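Local coordinates for putative secreted protein (Streptomyces coelicolor A3, PDB 2QF9), which is of unknown function but is a probably secreted, helical protein of the DUF305 family that pairs as a two-fold dimer in the crystal, at the interface of chains A and B. Numbering follows the deposited sequence. Chains: chain A/B, Putative secreted protein.

The interface of chains A and B. Residues chain A 24, 28, 31, 44, 47-48; chain B 24, 28, 31, 44, 47-48.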
# COMPACT_ATOMS: atom_id res chain seq x y z
N VAL A 24 -2.47 7.55 3.58
CA VAL A 24 -3.22 6.36 3.19
C VAL A 24 -4.55 6.27 3.96
O VAL A 24 -5.61 6.09 3.36
CB VAL A 24 -2.35 5.07 3.35
CG1 VAL A 24 -3.18 3.82 3.04
CG2 VAL A 24 -1.09 5.18 2.45
N TYR A 28 -8.49 6.30 2.61
CA TYR A 28 -9.52 5.31 2.92
C TYR A 28 -10.78 5.98 3.47
O TYR A 28 -11.89 5.61 3.09
CB TYR A 28 -9.01 4.26 3.93
CG TYR A 28 -8.40 3.08 3.22
CD1 TYR A 28 -7.01 3.01 2.99
CD2 TYR A 28 -9.21 2.05 2.73
CE1 TYR A 28 -6.45 1.92 2.31
CE2 TYR A 28 -8.65 0.94 2.04
CZ TYR A 28 -7.28 0.90 1.83
OH TYR A 28 -6.73 -0.18 1.16
N ARG A 31 -12.82 8.11 0.79
CA ARG A 31 -13.45 7.30 -0.24
C ARG A 31 -14.77 6.71 0.25
O ARG A 31 -15.67 6.43 -0.55
CB ARG A 31 -12.50 6.24 -0.80
CG ARG A 31 -11.45 6.84 -1.75
CD ARG A 31 -10.41 5.78 -2.16
NE ARG A 31 -11.02 4.52 -2.61
CZ ARG A 31 -11.44 4.28 -3.85
NH1 ARG A 31 -11.35 5.22 -4.79
NH2 ARG A 31 -11.98 3.11 -4.15
N TYR A 44 -7.42 7.36 -4.26
CA TYR A 44 -6.91 6.04 -4.64
C TYR A 44 -5.44 6.14 -5.09
O TYR A 44 -4.60 5.35 -4.65
CB TYR A 44 -7.79 5.44 -5.75
CG TYR A 44 -7.25 4.20 -6.40
CD1 TYR A 44 -7.50 2.94 -5.85
CD2 TYR A 44 -6.51 4.27 -7.58
CE1 TYR A 44 -7.01 1.78 -6.46
CE2 TYR A 44 -6.02 3.12 -8.20
CZ TYR A 44 -6.28 1.89 -7.63
OH TYR A 44 -5.80 0.74 -8.24
N ALA A 47 -3.24 6.90 -2.06
CA ALA A 47 -3.12 5.68 -1.26
C ALA A 47 -2.14 4.68 -1.90
O ALA A 47 -1.28 4.12 -1.23
CB ALA A 47 -4.49 5.01 -1.06
N GLN A 48 -2.29 4.47 -3.20
CA GLN A 48 -1.45 3.50 -3.91
C GLN A 48 0.02 3.90 -3.88
O GLN A 48 0.89 3.06 -3.56
CB GLN A 48 -1.96 3.30 -5.35
CG GLN A 48 -3.28 2.51 -5.40
CD GLN A 48 -3.04 1.01 -5.26
OE1 GLN A 48 -2.95 0.30 -6.25
NE2 GLN A 48 -2.91 0.54 -4.03
N VAL B 24 -4.44 -6.44 -4.11
CA VAL B 24 -4.80 -5.09 -3.68
C VAL B 24 -5.98 -4.57 -4.52
O VAL B 24 -6.96 -4.08 -3.97
CB VAL B 24 -3.61 -4.12 -3.76
CG1 VAL B 24 -4.05 -2.71 -3.37
CG2 VAL B 24 -2.47 -4.61 -2.83
N TYR B 28 -9.86 -3.45 -3.34
CA TYR B 28 -10.51 -2.19 -3.69
C TYR B 28 -11.88 -2.45 -4.34
O TYR B 28 -12.85 -1.78 -4.02
CB TYR B 28 -9.62 -1.35 -4.62
CG TYR B 28 -8.71 -0.41 -3.84
CD1 TYR B 28 -7.39 -0.76 -3.55
CD2 TYR B 28 -9.19 0.81 -3.37
CE1 TYR B 28 -6.55 0.12 -2.83
CE2 TYR B 28 -8.37 1.70 -2.64
CZ TYR B 28 -7.05 1.34 -2.38
OH TYR B 28 -6.23 2.20 -1.65
N ARG B 31 -14.58 -3.72 -1.79
CA ARG B 31 -14.97 -2.68 -0.83
C ARG B 31 -15.99 -1.72 -1.46
O ARG B 31 -16.79 -1.13 -0.72
CB ARG B 31 -13.74 -1.94 -0.29
CG ARG B 31 -13.07 -2.78 0.81
CD ARG B 31 -11.79 -2.14 1.37
NE ARG B 31 -12.01 -0.78 1.85
CZ ARG B 31 -12.43 -0.43 3.07
NH1 ARG B 31 -12.70 -1.33 4.01
NH2 ARG B 31 -12.57 0.87 3.35
N TYR B 44 -9.60 -4.56 3.56
CA TYR B 44 -8.69 -3.51 4.01
C TYR B 44 -7.36 -4.12 4.45
O TYR B 44 -6.29 -3.65 4.04
CB TYR B 44 -9.32 -2.70 5.14
CG TYR B 44 -8.38 -1.72 5.82
CD1 TYR B 44 -8.23 -0.41 5.35
CD2 TYR B 44 -7.68 -2.11 6.96
CE1 TYR B 44 -7.35 0.51 5.99
CE2 TYR B 44 -6.80 -1.21 7.62
CZ TYR B 44 -6.64 0.08 7.13
OH TYR B 44 -5.78 0.94 7.81
N ALA B 47 -5.38 -5.54 1.47
CA ALA B 47 -4.85 -4.44 0.65
C ALA B 47 -3.66 -3.80 1.36
O ALA B 47 -2.60 -3.59 0.77
CB ALA B 47 -5.94 -3.40 0.38
N GLN B 48 -3.81 -3.55 2.65
CA GLN B 48 -2.75 -2.90 3.42
C GLN B 48 -1.48 -3.75 3.49
O GLN B 48 -0.38 -3.26 3.20
CB GLN B 48 -3.25 -2.52 4.81
CG GLN B 48 -4.15 -1.28 4.82
CD GLN B 48 -3.38 0.02 4.57
OE1 GLN B 48 -3.00 0.71 5.52
NE2 GLN B 48 -3.12 0.33 3.32
O HOH W 1 -12.67 0.63 -2.64
O HOH W 2 -12.46 3.35 1.66
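A:Tyr28 reaches into the two-fold interface between two DUF305 helical subunits and lies among B:Arg31, B:Tyr44, B:Ala47 and B:Gln48; this is the dimer of the deposited assembly, which may or may not be the biological one. The tyrosine comes from helix 8-31 of chain A, while B:Tyr44, B:Ala47 and B:Gln48 line one side of helix 37-63 in chain B. Beyond CB the ring is turned nearly square to the CA–CB bond (chi2 94°), which sets one face, from CG onward, against the rim of B:Tyr44. CG and CD1 both meet B:Tyr44 CE1, while CD2 and CE2 meet CD1 of that ring, A:Tyr28 CE2 lying 3.6 Å from B:Tyr44 CD1. The rings of A:Tyr28 and B:Tyr44 stand edge-to-face, their planes 75° apart. The CD2–CE2 side also faces the guanidinium of B:Arg31: NE lies at the ring edge, in plane, and B:Arg31 NH2 comes to 3.6 Å from A:Tyr28 CD2, the two flat groups being steeply turned against each other rather than stacked. Beyond CE1, on the side of the ring that B:Tyr44 covers, sits the amide nitrogen NE2 of B:Gln48, whose chain bends at chi2 (-72°) and brings the same nitrogen 3.5 Å from A:Val24 CG1, tip to tip. At the end, the phenol A:Tyr28 OH rests 3.4 Å from the methyl CB of B:Ala47 and 3.7 Å from its symmetry mate, B:Tyr28 OH, too far for a hydrogen bond. An alanine in place of A:Tyr28 would probably leave a gap beside B:Ala47 and B:Tyr44 and strip the B:Arg31 guanidinium of its aromatic neighbour. No direct polar bond spans this patch; water carries the link instead. Water 1 joins A:Arg31 to the backbone carbonyl of B:Tyr28. In the twin bridge B:Arg31 NH2 bonds to water 2 O at 3.0 Å, and water 2 O lies 2.7 Å from the backbone carbonyl O of A:Tyr28, which is likely to steady the guanidinium beside the ring.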